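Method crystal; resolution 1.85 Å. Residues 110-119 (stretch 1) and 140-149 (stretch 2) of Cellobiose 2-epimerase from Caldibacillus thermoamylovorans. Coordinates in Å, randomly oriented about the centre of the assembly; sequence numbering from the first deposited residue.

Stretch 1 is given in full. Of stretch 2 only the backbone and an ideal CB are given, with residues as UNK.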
ATOM      1  N   HIS A 110       0.371 -15.297   4.018  1.00 21.26           N
ATOM      2  CA  HIS A 110      -0.184 -14.233   4.835  1.00 21.03           C
ATOM      3  C   HIS A 110      -1.339 -13.612   4.037  1.00 19.64           C
ATOM      4  O   HIS A 110      -1.192 -13.375   2.834  1.00 20.69           O
ATOM      5  CB  HIS A 110       0.937 -13.254   5.196  1.00 23.90           C
ATOM      6  CG  HIS A 110       0.564 -12.404   6.361  1.00 24.58           C
ATOM      7  ND1 HIS A 110      -0.538 -11.565   6.326  1.00 23.75           N
ATOM      8  CD2 HIS A 110       1.065 -12.333   7.599  1.00 27.50           C
ATOM      9  CE1 HIS A 110      -0.668 -10.961   7.500  1.00 25.30           C
ATOM     10  NE2 HIS A 110       0.302 -11.409   8.300  1.00 27.10           N
ATOM     11  N   VAL A 111      -2.459 -13.338   4.715  1.00 21.36           N
ATOM     12  CA  VAL A 111      -3.622 -12.701   4.098  1.00 20.97           C
ATOM     13  C   VAL A 111      -3.218 -11.371   3.451  1.00 19.93           C
ATOM     14  O   VAL A 111      -3.682 -11.039   2.377  1.00 22.01           O
ATOM     15  CB  VAL A 111      -4.750 -12.538   5.141  1.00 21.77           C
ATOM     16  CG1 VAL A 111      -5.888 -11.670   4.615  1.00 22.39           C
ATOM     17  CG2 VAL A 111      -5.315 -13.870   5.609  1.00 21.57           C
ATOM     18  N   TYR A 112      -2.303 -10.626   4.081  1.00 22.24           N
ATOM     19  CA  TYR A 112      -1.838  -9.336   3.582  1.00 20.51           C
ATOM     20  C   TYR A 112      -1.224  -9.512   2.205  1.00 20.58           C
ATOM     21  O   TYR A 112      -1.482  -8.724   1.297  1.00 19.39           O
ATOM     22  CB  TYR A 112      -0.819  -8.779   4.573  1.00 20.89           C
ATOM     23  CG  TYR A 112      -0.146  -7.453   4.259  1.00 23.58           C
ATOM     24  CD1 TYR A 112      -0.861  -6.360   3.779  1.00 26.99           C
ATOM     25  CD2 TYR A 112       1.189  -7.267   4.566  1.00 26.05           C
ATOM     26  CE1 TYR A 112      -0.235  -5.150   3.555  1.00 29.07           C
ATOM     27  CE2 TYR A 112       1.826  -6.063   4.346  1.00 27.93           C
ATOM     28  CZ  TYR A 112       1.108  -5.001   3.832  1.00 29.09           C
ATOM     29  OH  TYR A 112       1.750  -3.810   3.632  1.00 32.20           O
ATOM     30  N   ALA A 113      -0.419 -10.567   2.048  1.00 21.02           N
ATOM     31  CA  ALA A 113       0.195 -10.816   0.761  1.00 19.41           C
ATOM     32  C   ALA A 113      -0.857 -11.220  -0.277  1.00 19.00           C
ATOM     33  O   ALA A 113      -0.756 -10.796  -1.427  1.00 20.49           O
ATOM     34  CB  ALA A 113       1.326 -11.824   0.933  1.00 22.70           C
ATOM     35  N   GLN A 114      -1.853 -12.027   0.109  1.00 20.84           N
ATOM     36  CA  GLN A 114      -2.876 -12.479  -0.824  1.00 22.50           C
ATOM     37  C   GLN A 114      -3.680 -11.273  -1.318  1.00 20.53           C
ATOM     38  O   GLN A 114      -3.995 -11.177  -2.497  1.00 19.92           O
ATOM     39  CB  GLN A 114      -3.796 -13.560  -0.254  1.00 22.70           C
ATOM     40  CG  GLN A 114      -3.092 -14.698   0.480  1.00 22.25           C
ATOM     41  CD  GLN A 114      -1.859 -15.239  -0.220  1.00 21.57           C
ATOM     42  OE1 GLN A 114      -1.890 -15.577  -1.406  1.00 22.28           O
ATOM     43  NE2 GLN A 114      -0.757 -15.318   0.499  1.00 21.05           N
ATOM     44  N   ALA A 115      -3.964 -10.340  -0.411  1.00 19.95           N
ATOM     45  CA  ALA A 115      -4.645  -9.091  -0.774  1.00 20.57           C
ATOM     46  C   ALA A 115      -3.876  -8.315  -1.844  1.00 19.43           C
ATOM     47  O   ALA A 115      -4.447  -7.930  -2.879  1.00 19.55           O
ATOM     48  CB  ALA A 115      -4.892  -8.242   0.467  1.00 20.99           C
ATOM     49  N   PHE A 116      -2.585  -8.073  -1.592  1.00 19.13           N
ATOM     50  CA  PHE A 116      -1.739  -7.406  -2.569  1.00 18.78           C
ATOM     51  C   PHE A 116      -1.769  -8.136  -3.919  1.00 20.00           C
ATOM     52  O   PHE A 116      -1.722  -7.483  -4.938  1.00 19.79           O
ATOM     53  CB  PHE A 116      -0.329  -7.147  -2.021  1.00 19.77           C
ATOM     54  CG  PHE A 116      -0.266  -5.706  -1.507  1.00 19.63           C
ATOM     55  CD1 PHE A 116      -0.279  -4.652  -2.398  1.00 23.69           C
ATOM     56  CD2 PHE A 116      -0.306  -5.421  -0.151  1.00 22.95           C
ATOM     57  CE1 PHE A 116      -0.327  -3.330  -1.962  1.00 24.75           C
ATOM     58  CE2 PHE A 116      -0.357  -4.095   0.294  1.00 24.19           C
ATOM     59  CZ  PHE A 116      -0.365  -3.060  -0.607  1.00 23.68           C
ATOM     60  N   GLY A 117      -1.869  -9.465  -3.929  1.00 21.69           N
ATOM     61  CA  GLY A 117      -1.993 -10.225  -5.173  1.00 20.57           C
ATOM     62  C   GLY A 117      -3.247  -9.858  -5.955  1.00 20.90           C
ATOM     63  O   GLY A 117      -3.179  -9.535  -7.149  1.00 20.91           O
ATOM     64  N   VAL A 118      -4.372  -9.812  -5.240  1.00 21.70           N
ATOM     65  CA  VAL A 118      -5.634  -9.414  -5.853  1.00 21.65           C
ATOM     66  C   VAL A 118      -5.539  -8.016  -6.433  1.00 22.55           C
ATOM     67  O   VAL A 118      -5.931  -7.778  -7.587  1.00 22.44           O
ATOM     68  CB  VAL A 118      -6.768  -9.513  -4.826  1.00 22.36           C
ATOM     69  CG1 VAL A 118      -8.045  -8.836  -5.309  1.00 20.96           C
ATOM     70  CG2 VAL A 118      -6.987 -10.960  -4.432  1.00 23.07           C
ATOM     71  N   TYR A 119      -4.981  -7.084  -5.637  1.00 23.70           N
ATOM     72  CA  TYR A 119      -4.850  -5.700  -6.071  1.00 21.83           C
ATOM     73  C   TYR A 119      -4.026  -5.598  -7.358  1.00 21.76           C
ATOM     74  O   TYR A 119      -4.389  -4.858  -8.277  1.00 22.10           O
ATOM     75  CB  TYR A 119      -4.168  -4.912  -4.949  1.00 20.34           C
ATOM     76  CG  TYR A 119      -4.134  -3.396  -5.120  1.00 21.27           C
ATOM     77  CD1 TYR A 119      -5.281  -2.662  -5.410  1.00 20.60           C
ATOM     78  CD2 TYR A 119      -2.962  -2.696  -4.950  1.00 21.79           C
ATOM     79  CE1 TYR A 119      -5.265  -1.284  -5.508  1.00 22.44           C
ATOM     80  CE2 TYR A 119      -2.916  -1.315  -5.079  1.00 23.49           C
ATOM     81  CZ  TYR A 119      -4.076  -0.599  -5.340  1.00 22.61           C
ATOM     82  OH  TYR A 119      -3.991   0.762  -5.435  1.00 21.67           O
ATOM     83  N   UNK A 140      -7.345 -16.044  -5.271  1.00 27.47           N
ATOM     84  CA  UNK A 140      -6.832 -15.456  -4.042  1.00 25.35           C
ATOM     85  C   UNK A 140      -7.982 -14.906  -3.201  1.00 25.10           C
ATOM     86  O   UNK A 140      -7.971 -15.084  -2.000  1.00 24.32           O
ATOM     87  CB  UNK A 140      -5.820 -14.352  -4.355  1.00 25.35           C
ATOM     88  N   UNK A 141      -8.947 -14.229  -3.841  1.00 28.22           N
ATOM     89  CA  UNK A 141     -10.163 -13.752  -3.182  1.00 29.79           C
ATOM     90  C   UNK A 141     -10.829 -14.909  -2.430  1.00 29.78           C
ATOM     91  O   UNK A 141     -11.201 -14.789  -1.266  1.00 29.44           O
ATOM     92  CB  UNK A 141     -11.129 -13.144  -4.201  1.00 29.79           C
ATOM     93  N   UNK A 142     -10.923 -16.065  -3.087  1.00 32.27           N
ATOM     94  CA  UNK A 142     -11.588 -17.223  -2.509  1.00 33.14           C
ATOM     95  C   UNK A 142     -10.854 -17.676  -1.244  1.00 30.54           C
ATOM     96  O   UNK A 142     -11.466 -17.973  -0.214  1.00 28.82           O
ATOM     97  CB  UNK A 142     -11.661 -18.363  -3.527  1.00 33.14           C
ATOM     98  N   UNK A 143      -9.515 -17.703  -1.310  1.00 28.69           N
ATOM     99  CA  UNK A 143      -8.717 -18.064  -0.158  1.00 28.68           C
ATOM    100  C   UNK A 143      -8.991 -17.113   0.999  1.00 25.22           C
ATOM    101  O   UNK A 143      -9.151 -17.549   2.123  1.00 25.89           O
ATOM    102  CB  UNK A 143      -7.229 -18.061  -0.515  1.00 28.68           C
ATOM    103  N   UNK A 144      -9.000 -15.805   0.711  1.00 25.36           N
ATOM    104  CA  UNK A 144      -9.093 -14.802   1.757  1.00 26.43           C
ATOM    105  C   UNK A 144     -10.462 -14.929   2.415  1.00 25.76           C
ATOM    106  O   UNK A 144     -10.576 -14.754   3.615  1.00 23.35           O
ATOM    107  CB  UNK A 144      -8.872 -13.394   1.200  1.00 26.43           C
ATOM    108  N   UNK A 145     -11.482 -15.208   1.600  1.00 29.10           N
ATOM    109  CA  UNK A 145     -12.861 -15.266   2.076  1.00 28.96           C
ATOM    110  C   UNK A 145     -13.145 -16.538   2.869  1.00 29.29           C
ATOM    111  O   UNK A 145     -14.093 -16.560   3.653  1.00 29.21           O
ATOM    112  CB  UNK A 145     -13.827 -15.169   0.893  1.00 28.96           C
ATOM    113  N   UNK A 146     -12.344 -17.591   2.672  1.00 29.43           N
ATOM    114  CA  UNK A 146     -12.593 -18.867   3.334  1.00 28.26           C
ATOM    115  C   UNK A 146     -11.567 -19.074   4.444  1.00 29.09           C
ATOM    116  O   UNK A 146     -11.822 -18.765   5.616  1.00 26.25           O
ATOM    117  CB  UNK A 146     -12.544 -20.021   2.331  1.00 28.26           C
ATOM    118  N   UNK A 147     -10.367 -19.544   4.071  1.00 29.89           N
ATOM    119  CA  UNK A 147      -9.365 -19.848   5.069  1.00 29.12           C
ATOM    120  C   UNK A 147      -8.851 -18.565   5.741  1.00 24.09           C
ATOM    121  O   UNK A 147      -8.465 -18.611   6.904  1.00 26.39           O
ATOM    122  CB  UNK A 147      -8.208 -20.621   4.432  1.00 29.12           C
ATOM    123  N   UNK A 148      -8.893 -17.397   5.066  1.00 24.44           N
ATOM    124  CA  UNK A 148      -8.337 -16.161   5.634  1.00 26.08           C
ATOM    125  C   UNK A 148      -9.344 -15.283   6.396  1.00 30.14           C
ATOM    126  O   UNK A 148      -9.011 -14.159   6.751  1.00 27.83           O
ATOM    127  CB  UNK A 148      -7.719 -15.332   4.506  1.00 26.08           C
ATOM    128  N   UNK A 149     -10.543 -15.810   6.719  1.00 28.70           N
ATOM    129  CA  UNK A 149     -11.609 -15.014   7.335  1.00 29.73           C
ATOM    130  C   UNK A 149     -12.185 -15.750   8.540  1.00 29.95           C
ATOM    131  O   UNK A 149     -12.459 -16.935   8.446  1.00 30.40           O
ATOM    132  CB  UNK A 149     -12.713 -14.709   6.321  1.00 29.73           C
TER

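Two helices run nearly antiparallel here, at 148° between their N-to-C directions with axes 9.3 Å apart at closest, so the first positions of stretch 2 meet the later part of stretch 1 and the last ones meet its beginning. No hydrogen bond crosses, and the rules to be read are those of shape.

At position 140 the CA-to-CB bond points toward the partner helix, and the ideal CB already lies 3.6 Å from Val118 CG2. Beyond it Gly117 offers bare backbone, a shallow space suited to a medium, flexible apolar chain such as leucine or methionine. The residue is Leu140, chi1 m and chi2 t. Its CD1 reaches 3.9 Å from Gly117 CA, and an ideal CB on that glycine would stand 2.6 Å from Leu140 CD1, a clash, so the close fit relies on the missing side chain. Its CD2 lies 3.6 Å from Gln114 OE1, an oxygen that takes its hydrogen bond elsewhere in the structure.

Position 141 points sideways, its ideal CB 4.7 Å from Val118 CG2. Stretch 1 touches the base of this residue and dictates little beyond, so many side chains would suit. Tyr141, with chi1 t, leads its ring away; its backbone N is 3.9 Å from Val118 CG2.

At 142 nothing of stretch 1 lies within 5.5 Å of the ideal CB, and almost any helix-compatible residue would do. It is Lys142.

Position 143 points toward stretch 1 but at the margin, its ideal CB 5.4 Å from Gln114 CG. A longer apolar or a polar chain could serve. Leu143 makes no close contact, its CD1 staying 5.0 Å from Gln114 OE1.

Position 144 is the centre of the fit. Its CB points toward a hollow lined by Val111, Gln114, Ala115 and Val118, standing 4.9 Å from Val111 CG1. Ala115 turns its CB away and presents backbone at the floor, while the valines give apolar walls; isoleucine, leucine or methionine are plausible. Ile144 fills it as a knob in a hole: CG1 lies 3.7 Å from Gln114 CB, CG2 is 4.0 Å from Val111 CG1, and CD1 reaches in to 3.7 Å from Ala115 N and 4.2 Å from Val118 CG2.

Positions 145, 146 and 147 have no atom of stretch 1 within 5.5 Å of their ideal CBs, so stretch 1 leaves the choice free, and many side chains would suit. Glu145 points its side chain out of reach of stretch 1. At 146 the backbone leaves helical angles, where a small hydroxyl residue could fold back; Thr146 does, its OG1 donating to Lys142 O at 2.7 Å. Val147 sits inside the type I turn from 146 to 149.

Position 148 comes back against stretch 1, its CA 6.0 Å from Val111 CA. An ideal CB would be tight, 3.0 Å from Val111 CG2, which favours glycine; phi/psi of -93/13 would not demand it. Gly148 lets its CA pack 3.8 Å from Val111 CG2.

Position 149, in extended angles, points sideways with nothing of stretch 1 nearby, so stretch 1 sets no limit. Phe149 carries its ring away.

Stretch 2 140-149: LYKLIETVGF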
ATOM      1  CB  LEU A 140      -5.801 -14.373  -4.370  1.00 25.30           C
ATOM      2  CG  LEU A 140      -4.584 -14.837  -5.173  1.00 26.22           C
ATOM      3  CD1 LEU A 140      -3.623 -13.701  -5.510  1.00 29.01           C
ATOM      4  CD2 LEU A 140      -3.870 -15.922  -4.393  1.00 28.17           C
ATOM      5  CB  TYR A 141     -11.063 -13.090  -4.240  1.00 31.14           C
ATOM      6  CG  TYR A 141     -12.500 -12.806  -3.816  1.00 31.32           C
ATOM      7  CD1 TYR A 141     -12.781 -11.921  -2.778  1.00 31.13           C
ATOM      8  CD2 TYR A 141     -13.580 -13.447  -4.425  1.00 35.62           C
ATOM      9  CE1 TYR A 141     -14.080 -11.692  -2.356  1.00 33.56           C
ATOM     10  CE2 TYR A 141     -14.890 -13.213  -4.023  1.00 34.50           C
ATOM     11  CZ  TYR A 141     -15.140 -12.315  -3.001  1.00 35.95           C
ATOM     12  OH  TYR A 141     -16.412 -12.083  -2.566  1.00 33.10           O
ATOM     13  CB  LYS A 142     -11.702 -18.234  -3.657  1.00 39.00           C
ATOM     14  CG  LYS A 142     -12.855 -19.230  -3.558  1.00 51.02           C
ATOM     15  CD  LYS A 142     -12.503 -20.601  -2.997  1.00 58.05           C
ATOM     16  CE  LYS A 142     -13.656 -21.263  -2.283  1.00 64.28           C
ATOM     17  NZ  LYS A 142     -14.935 -21.184  -3.005  1.00 71.59           N
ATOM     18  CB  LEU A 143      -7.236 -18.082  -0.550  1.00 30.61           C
ATOM     19  CG  LEU A 143      -6.815 -19.267  -1.424  1.00 32.53           C
ATOM     20  CD1 LEU A 143      -5.428 -19.099  -1.995  1.00 33.60           C
ATOM     21  CD2 LEU A 143      -6.904 -20.541  -0.596  1.00 34.52           C
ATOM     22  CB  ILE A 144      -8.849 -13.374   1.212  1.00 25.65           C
ATOM     23  CG1 ILE A 144      -7.412 -13.202   0.615  1.00 26.22           C
ATOM     24  CG2 ILE A 144      -9.110 -12.344   2.310  1.00 25.17           C
ATOM     25  CD1 ILE A 144      -7.286 -12.065  -0.391  1.00 27.70           C
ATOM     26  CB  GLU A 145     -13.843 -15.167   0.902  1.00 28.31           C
ATOM     27  CG  GLU A 145     -13.987 -13.759   0.326  1.00 29.08           C
ATOM     28  CD  GLU A 145     -14.355 -12.738   1.382  1.00 33.07           C
ATOM     29  OE1 GLU A 145     -15.471 -12.911   1.897  1.00 31.70           O
ATOM     30  OE2 GLU A 145     -13.573 -11.819   1.744  1.00 29.50           O
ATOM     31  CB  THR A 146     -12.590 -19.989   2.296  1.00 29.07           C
ATOM     32  OG1 THR A 146     -11.351 -20.025   1.585  1.00 30.21           O
ATOM     33  CG2 THR A 146     -13.761 -19.823   1.341  1.00 31.36           C
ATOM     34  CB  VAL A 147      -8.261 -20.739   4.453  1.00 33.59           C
ATOM     35  CG1 VAL A 147      -7.454 -20.024   3.382  1.00 32.17           C
ATOM     36  CG2 VAL A 147      -7.341 -21.311   5.516  1.00 34.69           C
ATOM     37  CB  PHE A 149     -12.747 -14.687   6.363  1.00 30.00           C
ATOM     38  CG  PHE A 149     -13.882 -13.884   7.006  1.00 29.99           C
ATOM     39  CD1 PHE A 149     -13.698 -12.555   7.373  1.00 32.23           C
ATOM     40  CD2 PHE A 149     -15.139 -14.454   7.215  1.00 34.49           C
ATOM     41  CE1 PHE A 149     -14.718 -11.818   7.977  1.00 31.58           C
ATOM     42  CE2 PHE A 149     -16.171 -13.709   7.787  1.00 32.94           C
ATOM     43  CZ  PHE A 149     -15.955 -12.396   8.180  1.00 31.64           C
TER
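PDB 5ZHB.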